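Local structure of transcriptional regulator, LacI family (Arthrobacter sp., 4RKQ) at residues 197-202 and 225-230. The protein probably binds a sugar or related small-molecule effector and, in response, regulates transcription as a member of the LacI family. Residues are numbered along the deposited sequence; the frame is centred on the assembly and turned at random.
Sequences AFNDLM and GMDGIP. With EDO (1,2-ethanediol), chain F.
D200 reaches across to the loop 226-229 with both its backbone and its carboxylate, and it has the largest share of the surface buried here. Its N donates to M226 O at 2.8 Å, with the donor tilted 32° from the carbonyl plane. The side chain has CG beside its own backbone N (chi1 -70°), which directs OD2 at the turn that follows M226. There OD2 accepts from I229 N at 3.1 Å, a bond that arrives nearly in line with the carboxylate C-O. A weak bond from G228 N, 2.9 Å from the same OD2, is bent to an N-H...O angle of 128°. Water 1 donates to this oxygen and to I229 O, while OD1 is hydrogen-bonded to T241 OG1, so both carboxylate oxygens have partners. An alanine here would probably leave the amides of G228 and I229 without the oxygen they share, T241 OG1 without its partner, and the loop freer to shift. The two segments begin at the last residues of the neighbouring parallel strands 194-197 and 222-225, joined through helix 200-212 in a beta-alpha-beta crossover of the periplasmic-binding-protein-like fold. G225 lets the carboxylate in close: D200 OD1 lies 3.4 Å from G225 C, and a side chain on this glycine would run into OD1. Nonpolar contact adds to the polar grip, I229 CG1 lying 3.5 Å from D200 CB. M226 brings CB to 3.7 Å from F198 O, then its chain leads away, with its side chain touching R151. N199 is the N-cap of the helix, its OD1 accepting from M202 N, while ND2 and the D227 carboxylate hold an ethanediol, probably from the crystallisation liquor, at a place consistent with the effector cleft of LacI-type regulators.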
ATOM      1  N   ALA A 197       4.803 -11.092  15.689  1.00 23.93           N
ATOM      2  CA  ALA A 197       5.605 -10.173  14.922  1.00 23.72           C
ATOM      3  C   ALA A 197       5.203  -8.751  15.233  1.00 20.47           C
ATOM      4  O   ALA A 197       4.048  -8.459  15.483  1.00 21.24           O
ATOM      5  CB  ALA A 197       5.453 -10.454  13.442  1.00 24.16           C
ATOM      6  N   PHE A 198       6.199  -7.886  15.195  1.00 18.66           N
ATOM      7  CA  PHE A 198       6.048  -6.455  15.395  1.00 19.52           C
ATOM      8  C   PHE A 198       4.872  -5.883  14.600  1.00 17.75           C
ATOM      9  O   PHE A 198       4.110  -5.085  15.109  1.00 18.75           O
ATOM     10  CB  PHE A 198       7.379  -5.769  14.993  1.00 19.93           C
ATOM     11  CG  PHE A 198       7.323  -4.296  15.059  1.00 18.59           C
ATOM     12  CD1 PHE A 198       7.528  -3.636  16.259  1.00 23.98           C
ATOM     13  CD2 PHE A 198       7.025  -3.548  13.920  1.00 19.45           C
ATOM     14  CE1 PHE A 198       7.441  -2.245  16.327  1.00 24.31           C
ATOM     15  CE2 PHE A 198       6.939  -2.153  13.989  1.00 26.41           C
ATOM     16  CZ  PHE A 198       7.149  -1.501  15.188  1.00 26.52           C
ATOM     17  N   ASN A 199       4.760  -6.267  13.331  1.00 19.09           N
ATOM     18  CA  ASN A 199       3.621  -5.912  12.566  1.00 15.41           C
ATOM     19  C   ASN A 199       3.345  -6.920  11.468  1.00 18.19           C
ATOM     20  O   ASN A 199       4.139  -7.867  11.252  1.00 20.06           O
ATOM     21  CB  ASN A 199       3.778  -4.480  11.966  1.00 15.38           C
ATOM     22  CG  ASN A 199       4.970  -4.342  11.037  1.00 21.43           C
ATOM     23  OD1 ASN A 199       5.555  -5.318  10.584  1.00 22.26           O
ATOM     24  ND2 ASN A 199       5.325  -3.097  10.741  1.00 22.78           N
ATOM     25  N   ASP A 200       2.242  -6.682  10.761  1.00 20.49           N
ATOM     26  CA  ASP A 200       1.808  -7.548   9.629  1.00 18.23           C
ATOM     27  C   ASP A 200       2.794  -7.683   8.478  1.00 20.46           C
ATOM     28  O   ASP A 200       2.940  -8.764   7.930  1.00 19.43           O
ATOM     29  CB  ASP A 200       0.470  -7.098   9.054  1.00 16.93           C
ATOM     30  CG  ASP A 200      -0.725  -7.343   9.993  1.00 20.19           C
ATOM     31  OD1 ASP A 200      -0.540  -7.986  11.030  1.00 22.77           O
ATOM     32  OD2 ASP A 200      -1.857  -6.880   9.650  1.00 18.83           O
ATOM     33  N   LEU A 201       3.452  -6.598   8.082  1.00 18.61           N
ATOM     34  CA  LEU A 201       4.435  -6.676   7.024  1.00 23.01           C
ATOM     35  C   LEU A 201       5.564  -7.650   7.414  1.00 21.03           C
ATOM     36  O   LEU A 201       5.959  -8.523   6.618  1.00 19.87           O
ATOM     37  CB  LEU A 201       5.026  -5.297   6.774  1.00 18.77           C
ATOM     38  CG  LEU A 201       6.098  -5.259   5.708  1.00 18.11           C
ATOM     39  CD1 LEU A 201       5.529  -5.731   4.400  1.00 25.63           C
ATOM     40  CD2 LEU A 201       6.725  -3.865   5.598  1.00 23.26           C
ATOM     41  N   MET A 202       6.067  -7.515   8.644  1.00 19.04           N
ATOM     42  CA  MET A 202       7.094  -8.456   9.130  1.00 21.46           C
ATOM     43  C   MET A 202       6.494  -9.871   9.226  1.00 18.90           C
ATOM     44  O   MET A 202       7.135 -10.837   8.877  1.00 20.09           O
ATOM     45  CB  MET A 202       7.719  -7.962  10.452  1.00 17.99           C
ATOM     46  CG  MET A 202       8.561  -6.664  10.312  1.00 21.19           C
ATOM     47  SD  MET A 202       9.397  -6.150  11.825  1.00 13.68           S
ATOM     48  CE  MET A 202      10.857  -7.152  11.698  1.00 23.34           C
ATOM     49  N   GLY A 225       0.259 -11.236  13.832  1.00 20.59           N
ATOM     50  CA  GLY A 225       0.816  -9.925  13.523  1.00 23.41           C
ATOM     51  C   GLY A 225       0.157  -8.794  14.285  1.00 23.86           C
ATOM     52  O   GLY A 225      -0.467  -8.999  15.318  1.00 20.40           O
ATOM     53  N   MET A 226       0.317  -7.588  13.757  1.00 17.01           N
ATOM     54  CA  MET A 226      -0.323  -6.395  14.265  1.00 18.52           C
ATOM     55  C   MET A 226      -0.493  -5.398  13.105  1.00 19.25           C
ATOM     56  O   MET A 226       0.435  -5.155  12.326  1.00 17.67           O
ATOM     57  CB  MET A 226       0.490  -5.759  15.437  1.00 14.18           C
ATOM     58  CG  MET A 226       0.084  -4.314  15.794  1.00 23.70           C
ATOM     59  SD  MET A 226       0.806  -3.682  17.347  1.00 17.10           S
ATOM     60  CE  MET A 226      -0.105  -4.637  18.560  1.00 29.75           C
ATOM     61  N   ASP A 227      -1.705  -4.876  13.000  1.00 17.02           N
ATOM     62  CA  ASP A 227      -2.051  -3.705  12.183  1.00 18.42           C
ATOM     63  C   ASP A 227      -3.417  -3.921  11.521  1.00 19.48           C
ATOM     64  O   ASP A 227      -4.229  -3.016  11.451  1.00 24.49           O
ATOM     65  CB  ASP A 227      -1.007  -3.356  11.095  1.00 22.24           C
ATOM     66  CG  ASP A 227       0.205  -2.581  11.608  1.00 19.82           C
ATOM     67  OD1 ASP A 227       0.208  -2.073  12.760  1.00 23.70           O
ATOM     68  OD2 ASP A 227       1.192  -2.454  10.819  1.00 24.10           O
ATOM     69  N   GLY A 228      -3.670  -5.117  11.025  1.00 18.62           N
ATOM     70  CA  GLY A 228      -4.908  -5.361  10.286  1.00 19.79           C
ATOM     71  C   GLY A 228      -4.839  -4.818   8.862  1.00 23.08           C
ATOM     72  O   GLY A 228      -5.839  -4.360   8.338  1.00 22.05           O
ATOM     73  N   ILE A 229      -3.660  -4.825   8.235  1.00 19.97           N
ATOM     74  CA  ILE A 229      -3.579  -4.392   6.824  1.00 25.23           C
ATOM     75  C   ILE A 229      -4.392  -5.370   5.922  1.00 23.90           C
ATOM     76  O   ILE A 229      -4.446  -6.558   6.185  1.00 22.62           O
ATOM     77  CB  ILE A 229      -2.123  -4.227   6.333  1.00 20.38           C
ATOM     78  CG1 ILE A 229      -1.313  -5.501   6.434  1.00 21.58           C
ATOM     79  CG2 ILE A 229      -1.397  -3.136   7.135  1.00 34.88           C
ATOM     80  CD1 ILE A 229       0.045  -5.398   5.829  1.00 22.23           C
ATOM     81  N   PRO A 230      -5.018  -4.872   4.863  1.00 24.47           N
ATOM     82  CA  PRO A 230      -5.821  -5.757   3.980  1.00 20.65           C
ATOM     83  C   PRO A 230      -5.038  -6.928   3.373  1.00 16.31           C
ATOM     84  O   PRO A 230      -5.622  -7.954   3.066  1.00 25.58           O
ATOM     85  CB  PRO A 230      -6.303  -4.808   2.880  1.00 29.56           C
ATOM     86  CG  PRO A 230      -6.306  -3.459   3.527  1.00 33.00           C
ATOM     87  CD  PRO A 230      -5.183  -3.447   4.518  1.00 27.41           C
TER
HETATM   88  C1  EDO F 402       3.532   0.228  11.632  1.00 29.24           C
HETATM   89  O1  EDO F 402       3.211  -0.924  10.828  1.00 25.78           O
HETATM   90  C2  EDO F 402       2.366   0.630  12.507  1.00 36.97           C
HETATM   91  O2  EDO F 402       2.191  -0.450  13.433  1.00 23.36           O
HETATM   92  O   HOH W   1      -3.922  -8.136   8.445  1.00 22.21           O
HETATM   93  O   HOH W   2       2.349  -3.690   8.545  1.00 16.62           O